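Local coordinates for protein neurotoxin (Clostridium botulinum, PDB 3N7L) that probably recognises gangliosides on the nerve-cell surface, being the receptor-binding domain of a botulinum neurotoxin of serotype D/C, at residues M185-I188 and P189-L193; I222-N225 and S226-T230. All coordinates share one frame; numbering follows the deposited sequence.

Contact 1: residues M185-I188 and P189-L193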
loop_
_atom_site.group_PDB
_atom_site.type_symbol
_atom_site.label_atom_id
_atom_site.label_comp_id
_atom_site.label_asym_id
_atom_site.label_seq_id
_atom_site.Cartn_x
_atom_site.Cartn_y
_atom_site.Cartn_z
ATOM N N MET A 185 12.138 -14.808 7.986
ATOM C CA MET A 185 12.430 -13.666 8.837
ATOM C C MET A 185 13.338 -14.069 9.993
ATOM O O MET A 185 12.884 -14.633 10.997
ATOM C CB MET A 185 11.128 -13.067 9.351
ATOM C CG MET A 185 10.168 -12.756 8.226
ATOM S SD MET A 185 8.789 -11.779 8.761
ATOM C CE MET A 185 9.523 -10.145 8.731
ATOM N N ASN A 186 14.626 -13.774 9.833
ATOM C CA ASN A 186 15.622 -14.106 10.842
ATOM C C ASN A 186 16.241 -12.879 11.485
ATOM O O ASN A 186 16.826 -12.028 10.813
ATOM C CB ASN A 186 16.724 -14.973 10.236
ATOM C CG ASN A 186 16.192 -16.259 9.651
ATOM O OD1 ASN A 186 15.332 -16.908 10.239
ATOM N ND2 ASN A 186 16.712 -16.643 8.490
ATOM N N LYS A 187 16.103 -12.805 12.803
ATOM C CA LYS A 187 16.633 -11.697 13.584
ATOM C C LYS A 187 18.161 -11.634 13.514
ATOM O O LYS A 187 18.835 -12.662 13.544
ATOM C CB LYS A 187 16.182 -11.847 15.041
ATOM C CG LYS A 187 16.717 -10.791 16.003
ATOM C CD LYS A 187 16.153 -9.409 15.715
ATOM C CE LYS A 187 16.498 -8.429 16.838
ATOM N NZ LYS A 187 17.967 -8.240 17.039
ATOM N N ILE A 188 18.696 -10.423 13.404
ATOM C CA ILE A 188 20.143 -10.209 13.358
ATOM C C ILE A 188 20.511 -9.700 14.742
ATOM O O ILE A 188 20.060 -8.631 15.150
ATOM C CB ILE A 188 20.525 -9.125 12.341
ATOM C CG1 ILE A 188 20.055 -9.526 10.944
ATOM C CG2 ILE A 188 22.033 -8.900 12.362
ATOM C CD1 ILE A 188 20.163 -8.405 9.940
ATOM N N PRO A 189 21.338 -10.451 15.484
ATOM C CA PRO A 189 21.720 -10.016 16.831
ATOM C C PRO A 189 22.367 -8.639 16.954
ATOM O O PRO A 189 23.066 -8.171 16.051
ATOM C CB PRO A 189 22.637 -11.144 17.311
ATOM C CG PRO A 189 23.206 -11.698 16.047
ATOM C CD PRO A 189 22.023 -11.702 15.117
ATOM N N ASN A 190 22.099 -7.992 18.082
ATOM C CA ASN A 190 22.656 -6.686 18.391
ATOM C C ASN A 190 22.329 -5.577 17.401
ATOM O O ASN A 190 23.167 -4.722 17.120
ATOM C CB ASN A 190 24.172 -6.823 18.545
ATOM C CG ASN A 190 24.548 -7.812 19.627
ATOM O OD1 ASN A 190 25.325 -8.742 19.399
ATOM N ND2 ASN A 190 23.986 -7.620 20.816
ATOM N N THR A 191 21.112 -5.583 16.874
ATOM C CA THR A 191 20.716 -4.542 15.939
ATOM C C THR A 191 19.675 -3.616 16.561
ATOM O O THR A 191 18.910 -2.963 15.859
ATOM C CB THR A 191 20.180 -5.131 14.616
ATOM O OG1 THR A 191 19.240 -6.176 14.895
ATOM C CG2 THR A 191 21.330 -5.683 13.781
ATOM N N GLY A 192 19.663 -3.567 17.890
ATOM C CA GLY A 192 18.745 -2.695 18.603
ATOM C C GLY A 192 17.399 -3.292 18.955
ATOM O O GLY A 192 16.371 -2.623 18.824
ATOM N N LEU A 193 17.401 -4.541 19.410
ATOM C CA LEU A 193 16.163 -5.222 19.777
ATOM C C LEU A 193 15.282 -4.378 20.699
ATOM O O LEU A 193 15.558 -4.249 21.893
ATOM C CB LEU A 193 16.479 -6.561 20.450
ATOM C CG LEU A 193 15.293 -7.331 21.035
ATOM C CD1 LEU A 193 14.246 -7.583 19.959
ATOM C CD2 LEU A 193 15.790 -8.644 21.622
#
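Pro189 follows Ile188 directly, and its ring atom CD lies 3.9 Å from Ile188 CG2, a modest apolar contact. At Asn190 the backbone turns through positive phi, which brings Thr191 back over the end of the strand. Thr191 is the residue that closes this turn. Its OG1 donates to Ile188 O at 2.6 Å, within the carbonyl plane and with a C=O...donor angle of 155°. The first torsion of Thr191 (chi1 47°) sets this hydroxyl between backbone N and carbonyl carbon, while the side chains of Thr191 and Ile188 cross at about a right angle, their CG2 atoms 3.6 Å apart. Lys187 NZ is a second donor to Ile188 O, at 2.8 Å, but comes from above the carbonyl plane, so two side chains grip one oxygen from different directions. Gly90 N also bonds Thr191 OG1, tying the turn to the neighbouring loop. Further on, Leu193, poorly ordered, meets the bent lysine chain, with its CD1 3.9 Å from Lys187 CE. A type II beta turn over 188-191, braced by the threonine hydroxyl, thus follows strand 180-187 and begins the loop to strand 202-211 in the other sheet of a concanavalin-like beta sandwich.

Contact 2: residues I222-N225 and S226-T230; sequences ILFN and SLQYT
Ser226 N donates to Ile222 O at 3.0 Å with an N-H...O angle of 156°, the regular i to i-4 bond of an alpha helix in its last turn. The side chain of the same serine adds a second link: OG donates to Leu223 O at 2.9 Å. Its first torsion (chi1 74°) places the hydroxyl between the backbone N and the carbonyl carbon, from where it folds back on the preceding turn. Beyond this point the helical pattern frays. Leu227 N is shared between Leu223 O, at 3.3 Å, and Phe224 O, at 3.4 Å, and both bonds are weak. Gln228 N then reaches Asn225 O at 3.0 Å, an i to i-3 bond whose donor stands well above the carbonyl plane. With Ser226 and Leu227 at the backbone angles of a type I turn, this bond closes a beta turn over residues 225-228.

The packing lies outside these bonds. Leu223 and Leu227 cross obliquely, one turn apart, with their CD1 atoms 3.8 Å from each other; Leu227 CD1 also sits 3.3 Å from Leu223 O. Phe144, on strand 143-150, touches both leucines, so this flank of the helix faces the beta sheet. The Gln228 side chain carries its amide over one face of the Phe224 ring, toward the rim, the two planes 34° apart. Phe224 meets the ring of Phe144 as well, and Tyr229 meets Phe40 edge-to-face.

The switch from i to i-4 to i to i-3 bonding and the type I turn mark a helix C-terminus, where helix 217-226, lying against the sandwich sheet, passes into the segment leading to the trefoil-like half of the receptor-binding domain.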
loop_
_atom_site.group_PDB
_atom_site.type_symbol
_atom_site.label_atom_id
_atom_site.label_comp_id
_atom_site.label_asym_id
_atom_site.label_seq_id
_atom_site.Cartn_x
_atom_site.Cartn_y
_atom_site.Cartn_z
ATOM N N ILE A 222 6.519 -0.803 -16.540
ATOM C CA ILE A 222 5.566 -1.595 -17.307
ATOM C C ILE A 222 5.289 -2.857 -16.488
ATOM O O ILE A 222 4.147 -3.314 -16.385
ATOM C CB ILE A 222 6.135 -1.980 -18.697
ATOM C CG1 ILE A 222 6.108 -0.757 -19.618
ATOM C CG2 ILE A 222 5.326 -3.122 -19.307
ATOM C CD1 ILE A 222 6.648 -1.022 -21.008
ATOM N N LEU A 223 6.342 -3.410 -15.894
ATOM C CA LEU A 223 6.206 -4.602 -15.063
ATOM C C LEU A 223 5.313 -4.248 -13.876
ATOM O O LEU A 223 4.343 -4.944 -13.580
ATOM C CB LEU A 223 7.575 -5.054 -14.556
ATOM C CG LEU A 223 7.603 -6.325 -13.706
ATOM C CD1 LEU A 223 7.026 -7.488 -14.502
ATOM C CD2 LEU A 223 9.040 -6.624 -13.283
ATOM N N PHE A 224 5.663 -3.156 -13.209
ATOM C CA PHE A 224 4.929 -2.646 -12.053
ATOM C C PHE A 224 3.419 -2.616 -12.328
ATOM O O PHE A 224 2.621 -3.203 -11.597
ATOM C CB PHE A 224 5.436 -1.231 -11.741
ATOM C CG PHE A 224 4.740 -0.559 -10.593
ATOM C CD1 PHE A 224 4.402 0.788 -10.673
ATOM C CD2 PHE A 224 4.473 -1.247 -9.411
ATOM C CE1 PHE A 224 3.810 1.445 -9.593
ATOM C CE2 PHE A 224 3.882 -0.601 -8.326
ATOM C CZ PHE A 224 3.551 0.746 -8.414
ATOM N N ASN A 225 3.037 -1.936 -13.398
ATOM C CA ASN A 225 1.634 -1.812 -13.754
ATOM C C ASN A 225 0.952 -3.113 -14.180
ATOM O O ASN A 225 -0.198 -3.356 -13.819
ATOM C CB ASN A 225 1.490 -0.751 -14.842
ATOM C CG ASN A 225 1.798 0.645 -14.331
ATOM O OD1 ASN A 225 2.310 1.494 -15.065
ATOM N ND2 ASN A 225 1.475 0.894 -13.060
ATOM N N SER A 226 1.660 -3.955 -14.922
ATOM C CA SER A 226 1.087 -5.213 -15.398
ATOM C C SER A 226 0.725 -6.193 -14.282
ATOM O O SER A 226 -0.061 -7.119 -14.494
ATOM C CB SER A 226 2.052 -5.902 -16.369
ATOM O OG SER A 226 3.157 -6.466 -15.679
ATOM N N LEU A 227 1.307 -6.002 -13.102
ATOM C CA LEU A 227 1.030 -6.881 -11.966
ATOM C C LEU A 227 -0.118 -6.351 -11.106
ATOM O O LEU A 227 -0.401 -6.878 -10.033
ATOM C CB LEU A 227 2.292 -7.042 -11.104
ATOM C CG LEU A 227 3.316 -8.120 -11.496
ATOM C CD1 LEU A 227 3.585 -8.068 -12.991
ATOM C CD2 LEU A 227 4.608 -7.907 -10.706
ATOM N N GLN A 228 -0.787 -5.312 -11.584
ATOM C CA GLN A 228 -1.887 -4.722 -10.834
ATOM C C GLN A 228 -3.179 -4.652 -11.627
ATOM O O GLN A 228 -3.168 -4.692 -12.857
ATOM C CB GLN A 228 -1.535 -3.294 -10.418
ATOM C CG GLN A 228 -0.472 -3.166 -9.361
ATOM C CD GLN A 228 -0.131 -1.718 -9.088
ATOM O OE1 GLN A 228 0.619 -1.091 -9.839
ATOM N NE2 GLN A 228 -0.693 -1.169 -8.016
ATOM N N TYR A 229 -4.292 -4.567 -10.900
ATOM C CA TYR A 229 -5.601 -4.385 -11.510
ATOM C C TYR A 229 -5.842 -2.928 -11.162
ATOM O O TYR A 229 -6.395 -2.610 -10.112
ATOM C CB TYR A 229 -6.656 -5.275 -10.854
ATOM C CG TYR A 229 -6.541 -6.730 -11.233
ATOM C CD1 TYR A 229 -5.821 -7.620 -10.440
ATOM C CD2 TYR A 229 -7.152 -7.219 -12.391
ATOM C CE1 TYR A 229 -5.710 -8.963 -10.785
ATOM C CE2 TYR A 229 -7.048 -8.566 -12.750
ATOM C CZ TYR A 229 -6.324 -9.432 -11.939
ATOM O OH TYR A 229 -6.223 -10.769 -12.268
ATOM N N THR A 230 -5.392 -2.044 -12.043
ATOM C CA THR A 230 -5.489 -0.612 -11.804
ATOM C C THR A 230 -6.869 0.001 -11.586
ATOM O O THR A 230 -6.953 1.135 -11.120
ATOM C CB THR A 230 -4.763 0.173 -12.910
ATOM O OG1 THR A 230 -5.394 -0.074 -14.171
ATOM C CG2 THR A 230 -3.304 -0.263 -12.987
#

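In the fold
Contact 1 and contact 2 come one after the other along the chain, with strand 202-211 running between them. Their centres are 34 Å apart and their nearest atoms about 20 Å, so they do not touch. That spacing fits the sandwich geometry: residues 185-193 leave one sheet at the periphery, whereas residues 222-230 lie beside the other; the centre of contact 1 lies about 25 Å from the centre of the chain, that of contact 2 about 14 Å. Strand 202-211, reached through the loop of contact 1, supplies Phe211 and Arg206 as neighbours of contact 2. No ligand marks a receptor site near either contact; a direct part in ganglioside recognition is therefore not established for them.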